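Side-chain contacts in conserved hypothetical secreted protein (Helicobacter pylori, PDB 4RNZ), which is a cell shape-determining protein of the M23B metallopeptidase family, probably a zinc-dependent endopeptidase acting on peptidoglycan: residues A[32-37]-A[221-226]; A[302-307]-A[311-316]; A[241-246]-A[268-273]; A[190-195]-A[280-285]. All blocks are in the same frame, centred on the assembly; numbering follows the deposited sequence.

Contact 1 of 4, residues A[32-37]-A[221-226]; sequences DKELSA and GVDYAA. With ZN (zinc ion), chain B.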
loop_
_atom_site.group_PDB
_atom_site.type_symbol
_atom_site.label_atom_id
_atom_site.label_comp_id
_atom_site.label_asym_id
_atom_site.label_seq_id
_atom_site.Cartn_x
_atom_site.Cartn_y
_atom_site.Cartn_z
ATOM N N ASP A 32 8.574 -18.365 -1.877
ATOM C CA ASP A 32 9.346 -17.392 -2.662
ATOM C C ASP A 32 8.710 -17.089 -4.038
ATOM O O ASP A 32 8.757 -15.953 -4.509
ATOM C CB ASP A 32 10.790 -17.847 -2.801
ATOM C CG ASP A 32 11.610 -17.595 -1.542
ATOM O OD1 ASP A 32 11.145 -16.862 -0.645
ATOM O OD2 ASP A 32 12.733 -18.136 -1.455
ATOM N N LYS A 33 8.099 -18.082 -4.682
ATOM C CA LYS A 33 7.345 -17.809 -5.902
ATOM C C LYS A 33 6.194 -16.830 -5.669
ATOM O O LYS A 33 6.006 -15.913 -6.454
ATOM C CB LYS A 33 6.808 -19.101 -6.503
ATOM C CG LYS A 33 7.909 -19.928 -7.131
ATOM C CD LYS A 33 7.363 -21.200 -7.757
ATOM C CE LYS A 33 8.309 -21.759 -8.802
ATOM N NZ LYS A 33 8.569 -23.193 -8.537
ATOM N N GLU A 34 5.431 -17.021 -4.594
ATOM C CA GLU A 34 4.349 -16.085 -4.271
ATOM C C GLU A 34 4.921 -14.662 -4.117
ATOM O O GLU A 34 4.382 -13.689 -4.634
ATOM C CB GLU A 34 3.632 -16.479 -2.977
ATOM C CG GLU A 34 2.635 -17.622 -3.108
ATOM C CD GLU A 34 1.630 -17.678 -1.943
ATOM O OE1 GLU A 34 0.552 -18.270 -2.127
ATOM O OE2 GLU A 34 1.904 -17.134 -0.847
ATOM N N LEU A 35 6.042 -14.574 -3.427
ATOM C CA LEU A 35 6.720 -13.302 -3.178
ATOM C C LEU A 35 7.070 -12.623 -4.522
ATOM O O LEU A 35 6.783 -11.428 -4.744
ATOM C CB LEU A 35 7.960 -13.584 -2.321
ATOM C CG LEU A 35 8.349 -12.793 -1.087
ATOM C CD1 LEU A 35 7.171 -12.459 -0.182
ATOM C CD2 LEU A 35 9.417 -13.576 -0.336
ATOM N N SER A 36 7.610 -13.421 -5.446
ATOM C CA SER A 36 8.005 -12.949 -6.756
ATOM C C SER A 36 6.867 -12.512 -7.646
ATOM O O SER A 36 7.095 -11.798 -8.597
ATOM C CB SER A 36 8.804 -14.034 -7.483
ATOM O OG SER A 36 7.949 -15.038 -8.015
ATOM N N ALA A 37 5.640 -12.936 -7.359
ATOM C CA ALA A 37 4.492 -12.545 -8.172
ATOM C C ALA A 37 4.041 -11.106 -7.926
ATOM O O ALA A 37 3.165 -10.622 -8.626
ATOM C CB ALA A 37 3.317 -13.500 -7.925
ATOM N N GLY A 221 0.275 -11.889 2.546
ATOM C CA GLY A 221 -1.130 -12.282 2.480
ATOM C C GLY A 221 -1.368 -13.314 3.557
ATOM O O GLY A 221 -0.536 -13.523 4.414
ATOM N N VAL A 222 -2.544 -13.920 3.530
ATOM C CA VAL A 222 -2.896 -15.002 4.446
ATOM C C VAL A 222 -3.153 -16.199 3.556
ATOM O O VAL A 222 -3.867 -16.087 2.566
ATOM C CB VAL A 222 -4.177 -14.692 5.239
ATOM C CG1 VAL A 222 -4.560 -15.881 6.122
ATOM C CG2 VAL A 222 -3.995 -13.445 6.067
ATOM N N ASP A 223 -2.545 -17.326 3.896
ATOM C CA ASP A 223 -2.809 -18.586 3.206
ATOM C C ASP A 223 -3.854 -19.347 3.999
ATOM O O ASP A 223 -3.655 -19.671 5.173
ATOM C CB ASP A 223 -1.532 -19.417 3.053
ATOM C CG ASP A 223 -0.584 -18.834 2.031
ATOM O OD1 ASP A 223 -0.992 -17.939 1.271
ATOM O OD2 ASP A 223 0.576 -19.263 1.976
ATOM N N TYR A 224 -4.986 -19.588 3.349
ATOM C CA TYR A 224 -6.108 -20.281 3.974
ATOM C C TYR A 224 -6.123 -21.666 3.387
ATOM O O TYR A 224 -6.353 -21.810 2.187
ATOM C CB TYR A 224 -7.430 -19.623 3.617
ATOM C CG TYR A 224 -7.742 -18.279 4.256
ATOM C CD1 TYR A 224 -8.071 -18.167 5.608
ATOM C CD2 TYR A 224 -7.778 -17.116 3.477
ATOM C CE1 TYR A 224 -8.389 -16.942 6.166
ATOM C CE2 TYR A 224 -8.101 -15.901 4.024
ATOM C CZ TYR A 224 -8.413 -15.814 5.366
ATOM O OH TYR A 224 -8.731 -14.581 5.888
ATOM N N ALA A 225 -5.831 -22.673 4.200
ATOM C CA ALA A 225 -5.943 -24.062 3.734
ATOM C C ALA A 225 -7.424 -24.375 3.543
ATOM O O ALA A 225 -8.236 -24.127 4.422
ATOM C CB ALA A 225 -5.305 -25.026 4.728
ATOM N N ALA A 226 -7.776 -24.849 2.362
ATOM C CA ALA A 226 -9.142 -25.215 2.067
ATOM C C ALA A 226 -9.173 -26.326 1.053
ATOM O O ALA A 226 -8.220 -26.540 0.330
ATOM C CB ALA A 226 -9.892 -24.030 1.522
HETATM ZN ZN ZN B . 0.462 -16.849 0.501
#
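Glu34 and Asp223 come from opposite directions and meet at a zinc ion, each giving it one carboxylate oxygen. Glu34 OE2 lies 2.0 Å from the zinc, and Asp223 OD1 stands at the same distance on the strand 222-225 side. Both carboxylates bind in an essentially monodentate way, since the second oxygens stay back, with Glu34 OE1 3.0 Å and Asp223 OD2 2.8 Å from the metal. The two carboxylate planes are turned 75° apart, and Glu34 OE2 keeps 3.7 Å from Asp223 OD1. The positive ion between them probably offsets the repulsion of two acids buried so close together.

Length matters here. Glu34 leaves helix 30-36 with CG beside its backbone N (chi1 -78°) and then runs extended, so its carboxylate projects well clear of the helix. The shorter Asp223 suffices, since its CA lies nearer the metal than that of Glu34. The second oxygen of Glu34 is not idle: OE1 is hydrogen-bonded to His266 NE2, which helps fix the rotation of the carboxylate.

His219 and His301 complete the site. His219 and Asp223 form the HxxxD pair, and His301 is the second histidine of the HxH pair; two histidines and an aspartate holding zinc are the signature of M23 metallopeptidases. A fourth ligand supplied by the N-terminal region is consistent with a latent, self-blocked active site.

Contact 2 of 4, residues A[302-307]-A[311-316]; sequences FGVYKN and INPLGY
Val304 holds CG1 anti to its backbone N (chi1 179°), which leaves CG2 anti to the carbonyl carbon, and the two methyls thereby serve two different partners across a tight beta hairpin made by strands 299-306 and 309-311. CG1 packs on Ile311 CG2 at 3.7 Å, while CG2 sits against the ring of Pro313, touching CB and CG. A branched residue suits this place because one branch can meet Ile311 while the other meets Pro313. Ile311 CG2 is lodged between its own backbone N and carbonyl carbon, which places it against Val304 CG1 and O.

The backbones are joined by Ile311 N donating to Val304 O at 2.9 Å. Where the chains diverge, water 1 links Val304 N to Ile311 O, accepting from the first and probably donating to the second. Pro313 CB also meets Phe302 CE2 at 3.7 Å, the two side chains sliding past each other in opposite directions. The bend is an Asx turn: Asn312 OD1 accepts from Leu314 N, which lies well above the amide plane.

Lys306, fully extended, passes at about a right angle to Tyr316, with CD 3.5 Å from Tyr316 OH. Its ammonium is hydrogen-bonded to Gly176 O and forms a cation-pi pair with Tyr178. Water 2, in the plane of the Tyr316 ring at its edge, bridges the two ends, 2.7 Å from Lys306 NZ and 2.6 Å from Tyr316 OH.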
loop_
_atom_site.group_PDB
_atom_site.type_symbol
_atom_site.label_atom_id
_atom_site.label_comp_id
_atom_site.label_asym_id
_atom_site.label_seq_id
_atom_site.Cartn_x
_atom_site.Cartn_y
_atom_site.Cartn_z
ATOM N N PHE A 302 -4.795 -14.891 0.165
ATOM C CA PHE A 302 -5.616 -13.685 0.259
ATOM C C PHE A 302 -4.731 -12.523 0.658
ATOM O O PHE A 302 -4.167 -12.517 1.749
ATOM C CB PHE A 302 -6.763 -13.864 1.275
ATOM C CG PHE A 302 -7.651 -12.629 1.474
ATOM C CD1 PHE A 302 -8.150 -11.905 0.398
ATOM C CD2 PHE A 302 -7.977 -12.205 2.750
ATOM C CE1 PHE A 302 -8.962 -10.795 0.588
ATOM C CE2 PHE A 302 -8.792 -11.110 2.948
ATOM C CZ PHE A 302 -9.274 -10.389 1.865
ATOM N N GLY A 303 -4.584 -11.568 -0.251
ATOM C CA GLY A 303 -3.730 -10.407 -0.027
ATOM C C GLY A 303 -4.481 -9.087 -0.017
ATOM O O GLY A 303 -5.441 -8.904 -0.766
ATOM N N VAL A 304 -4.040 -8.171 0.843
ATOM C CA VAL A 304 -4.600 -6.849 0.899
ATOM C C VAL A 304 -3.467 -5.831 0.863
ATOM O O VAL A 304 -2.481 -5.982 1.578
ATOM C CB VAL A 304 -5.484 -6.634 2.135
ATOM C CG1 VAL A 304 -6.040 -5.206 2.154
ATOM C CG2 VAL A 304 -6.639 -7.646 2.135
ATOM N N TYR A 305 -3.646 -4.825 0.005
ATOM C CA TYR A 305 -2.693 -3.719 -0.204
ATOM C C TYR A 305 -3.395 -2.392 0.043
ATOM O O TYR A 305 -4.395 -2.110 -0.610
ATOM C CB TYR A 305 -2.195 -3.729 -1.640
ATOM C CG TYR A 305 -1.381 -4.949 -1.917
ATOM C CD1 TYR A 305 -1.993 -6.145 -2.266
ATOM C CD2 TYR A 305 0.010 -4.927 -1.786
ATOM C CE1 TYR A 305 -1.243 -7.295 -2.451
ATOM C CE2 TYR A 305 0.763 -6.075 -1.998
ATOM C CZ TYR A 305 0.112 -7.250 -2.313
ATOM O OH TYR A 305 0.829 -8.393 -2.521
ATOM N N LYS A 306 -2.895 -1.605 0.991
ATOM C CA LYS A 306 -3.405 -0.260 1.242
ATOM C C LYS A 306 -2.397 0.746 0.692
ATOM O O LYS A 306 -1.280 0.792 1.173
ATOM C CB LYS A 306 -3.585 -0.008 2.734
ATOM C CG LYS A 306 -4.101 1.396 3.054
ATOM C CD LYS A 306 -4.315 1.628 4.546
ATOM C CE LYS A 306 -4.628 3.096 4.853
ATOM N NZ LYS A 306 -5.077 3.335 6.263
ATOM N N ASN A 307 -2.804 1.549 -0.284
ATOM C CA ASN A 307 -1.923 2.581 -0.859
ATOM C C ASN A 307 -0.634 1.952 -1.403
ATOM O O ASN A 307 0.465 2.485 -1.236
ATOM C CB ASN A 307 -1.633 3.682 0.164
ATOM C CG ASN A 307 -2.823 4.602 0.364
ATOM O OD1 ASN A 307 -3.524 4.885 -0.579
ATOM N ND2 ASN A 307 -3.039 5.067 1.583
ATOM N N ILE A 311 -0.668 -5.164 3.694
ATOM C CA ILE A 311 -1.134 -4.968 5.044
ATOM C C ILE A 311 -1.823 -6.273 5.478
ATOM O O ILE A 311 -2.375 -7.007 4.640
ATOM C CB ILE A 311 -2.056 -3.717 5.109
ATOM C CG1 ILE A 311 -2.377 -3.344 6.561
ATOM C CG2 ILE A 311 -3.332 -3.933 4.303
ATOM C CD1 ILE A 311 -2.983 -1.955 6.758
ATOM N N ASN A 312 -1.717 -6.599 6.762
ATOM C CA ASN A 312 -2.311 -7.823 7.287
ATOM C C ASN A 312 -3.838 -7.816 7.101
ATOM O O ASN A 312 -4.534 -6.970 7.679
ATOM C CB ASN A 312 -1.969 -8.018 8.772
ATOM C CG ASN A 312 -2.506 -9.328 9.317
ATOM O OD1 ASN A 312 -3.063 -10.155 8.592
ATOM N ND2 ASN A 312 -2.353 -9.519 10.601
ATOM N N PRO A 313 -4.365 -8.748 6.281
ATOM C CA PRO A 313 -5.807 -8.735 5.992
ATOM C C PRO A 313 -6.635 -8.940 7.266
ATOM O O PRO A 313 -7.715 -8.364 7.401
ATOM C CB PRO A 313 -5.982 -9.905 5.029
ATOM C CG PRO A 313 -4.650 -10.045 4.381
ATOM C CD PRO A 313 -3.676 -9.785 5.504
ATOM N N LEU A 314 -6.097 -9.729 8.188
ATOM C CA LEU A 314 -6.789 -10.062 9.418
ATOM C C LEU A 314 -7.113 -8.838 10.254
ATOM O O LEU A 314 -8.155 -8.795 10.904
ATOM C CB LEU A 314 -5.978 -11.075 10.213
ATOM C CG LEU A 314 -5.724 -12.410 9.494
ATOM C CD1 LEU A 314 -5.232 -13.404 10.530
ATOM C CD2 LEU A 314 -6.928 -12.982 8.736
ATOM N N GLY A 315 -6.262 -7.818 10.192
ATOM C CA GLY A 315 -6.556 -6.558 10.851
ATOM C C GLY A 315 -7.848 -5.895 10.440
ATOM O O GLY A 315 -8.387 -5.081 11.191
ATOM N N TYR A 316 -8.361 -6.215 9.254
ATOM C CA TYR A 316 -9.606 -5.618 8.773
ATOM C C TYR A 316 -10.785 -6.565 8.808
ATOM O O TYR A 316 -11.898 -6.178 8.394
ATOM C CB TYR A 316 -9.466 -5.207 7.320
ATOM C CG TYR A 316 -8.709 -3.950 7.057
ATOM C CD1 TYR A 316 -9.315 -2.694 7.230
ATOM C CD2 TYR A 316 -7.411 -4.000 6.569
ATOM C CE1 TYR A 316 -8.623 -1.526 6.952
ATOM C CE2 TYR A 316 -6.715 -2.843 6.284
ATOM C CZ TYR A 316 -7.323 -1.608 6.472
ATOM O OH TYR A 316 -6.607 -0.465 6.181
HETATM O O HOH W 1 -1.974 -8.933 2.654
HETATM O O HOH W 2 -7.364 2.018 6.509
#

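Contact 3 of 4, residues A[241-246]-A[268-273]; sequences GFMGVK and SAFANG
Met243 and Phe270 lie on strands of different sheets, their CA atoms 8.4 Å apart with no hydrogen bond between the two segments, so side chains must bridge the gap. Met243 does most of this by staying straight: chi1 is trans (177°) and the rest of the chain is extended, which sets CG over one face of the Phe270 ring and carries SD and CE on to its CB end. The two side chains run past each other in opposite directions. Met243 CG sits 4.1 Å from the ring centroid and only 8° off its normal, a CH-pi contact. SD is more oblique, 5.0 Å from the centroid, giving a Met-aromatic contact. The terminal methyl then reaches the root of the ring, with Met243 CE 3.5 Å from Phe270 CB. A flexible, unbranched methionine is well suited to follow a flat surface in this way.

At its far end the ring meets backbone. Gly244 O approaches the ring edge near its plane, 3.7 Å from Phe270 CZ, where the slightly positive ring hydrogens can face it. Glycine fits this corner of the chain because Phe242 CZ would crowd a beta carbon here.

Phe270 also rests on Val253 of strand 252-257 and on Lys251, while Met243 touches Leu274. The pair thus joins strand 238-243, next to strand 252-257 in one sheet, to strand 269-270, which borders strand 285-289 in the other.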
loop_
_atom_site.group_PDB
_atom_site.type_symbol
_atom_site.label_atom_id
_atom_site.label_comp_id
_atom_site.label_asym_id
_atom_site.label_seq_id
_atom_site.Cartn_x
_atom_site.Cartn_y
_atom_site.Cartn_z
ATOM N N GLY A 241 -9.738 -5.583 -11.267
ATOM C CA GLY A 241 -8.658 -4.931 -12.017
ATOM C C GLY A 241 -7.967 -5.930 -12.905
ATOM O O GLY A 241 -7.867 -5.747 -14.095
ATOM N N PHE A 242 -7.482 -6.997 -12.312
ATOM C CA PHE A 242 -6.832 -8.048 -13.060
ATOM C C PHE A 242 -7.526 -9.355 -12.746
ATOM O O PHE A 242 -8.027 -9.578 -11.645
ATOM C CB PHE A 242 -5.345 -8.136 -12.702
ATOM C CG PHE A 242 -4.638 -9.300 -13.343
ATOM C CD1 PHE A 242 -4.624 -10.551 -12.728
ATOM C CD2 PHE A 242 -3.973 -9.146 -14.559
ATOM C CE1 PHE A 242 -3.976 -11.633 -13.312
ATOM C CE2 PHE A 242 -3.322 -10.223 -15.148
ATOM C CZ PHE A 242 -3.336 -11.467 -14.529
ATOM N N MET A 243 -7.525 -10.225 -13.728
ATOM C CA MET A 243 -8.110 -11.509 -13.600
ATOM C C MET A 243 -7.429 -12.405 -14.638
ATOM O O MET A 243 -7.573 -12.191 -15.838
ATOM C CB MET A 243 -9.578 -11.349 -13.888
ATOM C CG MET A 243 -10.334 -12.627 -13.854
ATOM S SD MET A 243 -12.037 -12.229 -14.201
ATOM C CE MET A 243 -12.549 -13.876 -14.635
ATOM N N GLY A 244 -6.654 -13.379 -14.187
ATOM C CA GLY A 244 -5.957 -14.259 -15.110
ATOM C C GLY A 244 -4.882 -15.006 -14.371
ATOM O O GLY A 244 -5.023 -15.245 -13.173
ATOM N N VAL A 245 -3.799 -15.359 -15.063
ATOM C CA VAL A 245 -2.758 -16.172 -14.460
ATOM C C VAL A 245 -1.545 -15.297 -14.188
ATOM O O VAL A 245 -1.163 -14.503 -15.046
ATOM C CB VAL A 245 -2.361 -17.342 -15.382
ATOM C CG1 VAL A 245 -1.265 -18.182 -14.747
ATOM C CG2 VAL A 245 -3.574 -18.202 -15.707
ATOM N N LYS A 246 -0.947 -15.442 -13.007
ATOM C CA LYS A 246 0.340 -14.811 -12.689
ATOM C C LYS A 246 1.270 -15.860 -12.125
ATOM O O LYS A 246 0.928 -16.552 -11.152
ATOM C CB LYS A 246 0.168 -13.656 -11.692
ATOM C CG LYS A 246 -0.405 -12.411 -12.344
ATOM C CD LYS A 246 -0.303 -11.162 -11.477
ATOM C CE LYS A 246 -0.705 -9.939 -12.292
ATOM N NZ LYS A 246 -0.897 -8.696 -11.493
ATOM N N SER A 268 -8.814 -22.485 -8.826
ATOM C CA SER A 268 -8.995 -23.529 -9.840
ATOM C C SER A 268 -9.880 -22.992 -10.948
ATOM O O SER A 268 -9.801 -23.463 -12.076
ATOM C CB SER A 268 -9.562 -24.827 -9.248
ATOM O OG SER A 268 -10.752 -24.590 -8.519
ATOM N N ALA A 269 -10.672 -21.964 -10.660
ATOM C CA ALA A 269 -11.601 -21.413 -11.652
ATOM C C ALA A 269 -12.148 -20.070 -11.204
ATOM O O ALA A 269 -12.271 -19.813 -9.997
ATOM C CB ALA A 269 -12.763 -22.388 -11.872
ATOM N N PHE A 270 -12.501 -19.231 -12.172
ATOM C CA PHE A 270 -13.166 -17.959 -11.918
ATOM C C PHE A 270 -14.665 -18.168 -12.048
ATOM O O PHE A 270 -15.095 -19.067 -12.762
ATOM C CB PHE A 270 -12.727 -16.910 -12.942
ATOM C CG PHE A 270 -11.233 -16.758 -13.052
ATOM C CD1 PHE A 270 -10.489 -16.305 -11.967
ATOM C CD2 PHE A 270 -10.572 -17.051 -14.249
ATOM C CE1 PHE A 270 -9.111 -16.168 -12.058
ATOM C CE2 PHE A 270 -9.196 -16.914 -14.351
ATOM C CZ PHE A 270 -8.465 -16.465 -13.256
ATOM N N ALA A 271 -15.457 -17.334 -11.387
ATOM C CA ALA A 271 -16.912 -17.400 -11.526
ATOM C C ALA A 271 -17.307 -17.032 -12.957
ATOM O O ALA A 271 -16.795 -16.068 -13.502
ATOM C CB ALA A 271 -17.587 -16.433 -10.561
ATOM N N ASN A 272 -18.251 -17.772 -13.526
ATOM C CA ASN A 272 -18.831 -17.426 -14.818
ATOM C C ASN A 272 -19.216 -15.954 -14.980
ATOM O O ASN A 272 -19.945 -15.390 -14.165
ATOM C CB ASN A 272 -20.068 -18.286 -15.092
ATOM C CG ASN A 272 -20.496 -18.224 -16.556
ATOM O OD1 ASN A 272 -21.174 -17.287 -16.986
ATOM N ND2 ASN A 272 -20.078 -19.214 -17.328
ATOM N N GLY A 273 -18.722 -15.321 -16.036
ATOM C CA GLY A 273 -19.123 -13.959 -16.333
ATOM C C GLY A 273 -18.353 -12.891 -15.588
ATOM O O GLY A 273 -18.521 -11.700 -15.865
#

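Contact 4 of 4, residues A[190-195]-A[280-285]; sequences LLETPV and VKKGQI
Lys282 NZ donates to Leu190 O at 3.0 Å, the one hydrogen bond between these two irregular segments. It approaches tilted 32° from the carbonyl plane, with a C=O...donor angle of 145°. To get there the lysine leaves its turn with CG and the backbone N on opposite ends of a trans chi1 and then bends at chi3 (86°), which swings the ammonium over to the carbonyl. Glu192 crosses this chain at about a right angle: its OE2 is 3.6 Å from Lys282 CE and 4.0 Å from NZ, too far for a salt bridge, though the opposite charges should still attract. Its OE1 is nearest Lys282 CG, so the carboxylate lies against the aliphatic part of the lysine. A long residue with both an oily stem and a charged end serves both partners.

Lys282 occupies the second position of a type II beta turn from Lys281 to Gln284. Gln284 N donates to Lys281 O at 3.0 Å, and Gln284 OE1 in turn accepts from Lys281 N at 2.8 Å, the donor lying above the amide plane. Gly283 takes the third position with positive phi, the natural place for glycine in such a turn. Lys282 N is bonded to Asp237 OD1 and Gly283 O to His233 ND1.

Beneath this surface contact, Leu191 and Pro194 pack on strand 299-306, through Val304 and through Leu300 and Phe302 respectively, while Ile285 begins strand 285-289 and rests on Leu231 and His233 of strand 231-233.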
loop_
_atom_site.group_PDB
_atom_site.type_symbol
_atom_site.label_atom_id
_atom_site.label_comp_id
_atom_site.label_asym_id
_atom_site.label_seq_id
_atom_site.Cartn_x
_atom_site.Cartn_y
_atom_site.Cartn_z
ATOM N N LEU A 190 -14.689 -3.034 6.538
ATOM C CA LEU A 190 -15.094 -4.239 7.279
ATOM C C LEU A 190 -15.015 -5.340 6.238
ATOM O O LEU A 190 -15.904 -5.473 5.408
ATOM C CB LEU A 190 -16.518 -4.103 7.843
ATOM C CG LEU A 190 -16.798 -2.825 8.666
ATOM C CD1 LEU A 190 -18.289 -2.486 8.769
ATOM C CD2 LEU A 190 -16.178 -2.892 10.054
ATOM N N LEU A 191 -13.917 -6.067 6.247
ATOM C CA LEU A 191 -13.727 -7.172 5.335
ATOM C C LEU A 191 -14.277 -8.458 5.935
ATOM O O LEU A 191 -14.321 -8.613 7.144
ATOM C CB LEU A 191 -12.243 -7.354 5.044
ATOM C CG LEU A 191 -11.526 -6.202 4.358
ATOM C CD1 LEU A 191 -10.109 -6.651 4.049
ATOM C CD2 LEU A 191 -12.274 -5.799 3.102
ATOM N N GLU A 192 -14.676 -9.378 5.076
ATOM C CA GLU A 192 -15.183 -10.689 5.505
ATOM C C GLU A 192 -14.225 -11.746 5.022
ATOM O O GLU A 192 -13.688 -11.645 3.928
ATOM C CB GLU A 192 -16.539 -10.973 4.872
ATOM C CG GLU A 192 -17.666 -10.219 5.523
ATOM C CD GLU A 192 -19.018 -10.488 4.891
ATOM O OE1 GLU A 192 -19.116 -11.204 3.853
ATOM O OE2 GLU A 192 -20.010 -9.965 5.443
ATOM N N THR A 193 -14.027 -12.768 5.834
ATOM C CA THR A 193 -13.226 -13.898 5.459
ATOM C C THR A 193 -13.801 -14.502 4.177
ATOM O O THR A 193 -14.976 -14.788 4.131
ATOM C CB THR A 193 -13.267 -14.929 6.580
ATOM O OG1 THR A 193 -12.714 -14.345 7.758
ATOM C CG2 THR A 193 -12.489 -16.137 6.212
ATOM N N PRO A 194 -12.962 -14.671 3.126
ATOM C CA PRO A 194 -13.454 -14.966 1.777
ATOM C C PRO A 194 -13.624 -16.436 1.434
ATOM O O PRO A 194 -13.992 -16.738 0.309
ATOM C CB PRO A 194 -12.361 -14.370 0.873
ATOM C CG PRO A 194 -11.117 -14.483 1.668
ATOM C CD PRO A 194 -11.528 -14.330 3.121
ATOM N N VAL A 195 -13.345 -17.334 2.376
ATOM C CA VAL A 195 -13.381 -18.779 2.098
ATOM C C VAL A 195 -13.620 -19.539 3.399
ATOM O O VAL A 195 -13.365 -19.006 4.497
ATOM C CB VAL A 195 -12.056 -19.247 1.450
ATOM C CG1 VAL A 195 -10.907 -19.237 2.455
ATOM C CG2 VAL A 195 -12.193 -20.621 0.823
ATOM N N VAL A 280 -18.066 -5.942 -8.307
ATOM C CA VAL A 280 -18.447 -7.049 -7.405
ATOM C C VAL A 280 -18.959 -6.558 -6.062
ATOM O O VAL A 280 -18.613 -5.466 -5.612
ATOM C CB VAL A 280 -17.279 -8.018 -7.134
ATOM C CG1 VAL A 280 -16.640 -8.488 -8.444
ATOM C CG2 VAL A 280 -16.240 -7.380 -6.228
ATOM N N LYS A 281 -19.769 -7.389 -5.401
ATOM C CA LYS A 281 -20.289 -7.038 -4.095
ATOM C C LYS A 281 -19.629 -7.901 -3.055
ATOM O O LYS A 281 -19.261 -9.039 -3.336
ATOM C CB LYS A 281 -21.796 -7.254 -4.042
ATOM C CG LYS A 281 -22.594 -6.140 -4.683
ATOM C CD LYS A 281 -24.055 -6.274 -4.278
ATOM C CE LYS A 281 -24.947 -5.334 -5.069
ATOM N NZ LYS A 281 -24.568 -3.914 -4.819
ATOM N N LYS A 282 -19.494 -7.363 -1.853
ATOM C CA LYS A 282 -19.046 -8.152 -0.750
ATOM C C LYS A 282 -19.939 -9.394 -0.671
ATOM O O LYS A 282 -21.161 -9.274 -0.739
ATOM C CB LYS A 282 -19.108 -7.346 0.545
ATOM C CG LYS A 282 -18.653 -8.145 1.752
ATOM C CD LYS A 282 -18.159 -7.271 2.892
ATOM C CE LYS A 282 -19.296 -6.832 3.772
ATOM N NZ LYS A 282 -18.744 -6.187 4.998
ATOM N N GLY A 283 -19.322 -10.573 -0.592
ATOM C CA GLY A 283 -20.045 -11.840 -0.471
ATOM C C GLY A 283 -20.308 -12.537 -1.781
ATOM O O GLY A 283 -20.782 -13.667 -1.808
ATOM N N GLN A 284 -20.021 -11.867 -2.884
ATOM C CA GLN A 284 -20.265 -12.452 -4.193
ATOM C C GLN A 284 -19.225 -13.514 -4.485
ATOM O O GLN A 284 -18.047 -13.303 -4.210
ATOM C CB GLN A 284 -20.168 -11.347 -5.223
ATOM C CG GLN A 284 -20.406 -11.752 -6.668
ATOM C CD GLN A 284 -20.427 -10.532 -7.549
ATOM O OE1 GLN A 284 -20.755 -9.446 -7.108
ATOM N NE2 GLN A 284 -20.110 -10.708 -8.792
ATOM N N ILE A 285 -19.642 -14.635 -5.072
ATOM C CA ILE A 285 -18.715 -15.716 -5.446
ATOM C C ILE A 285 -17.831 -15.220 -6.599
ATOM O O ILE A 285 -18.343 -14.733 -7.579
ATOM C CB ILE A 285 -19.470 -17.000 -5.898
ATOM C CG1 ILE A 285 -20.269 -17.600 -4.726
ATOM C CG2 ILE A 285 -18.492 -18.066 -6.386
ATOM C CD1 ILE A 285 -21.370 -18.560 -5.118
#

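How the contacts relate
From the N terminus, contact 1 opens first, at helix 30-36, and closes at strand 222-225, joining the N-terminal region to the peptidase domain. Before it closes, contact 4 opens at 190-195, so the two cross; Tyr224 packs on Pro194 and Val195 where they meet. Contact 3 opens and closes wholly within the span of contact 4, tying two sheets of the peptidase domain, and Ala271 touches Ile285. Contact 4 closes at 280-285, tying the loop before strand 199-202 to the turn before strand 285-289. Contact 2, a short hairpin, comes last. It touches contact 1 through neighbouring strands 222-225 and 299-306, and contact 4 through Tyr316 O and Leu191 N, 3.0 Å apart, probably hydrogen-bonded.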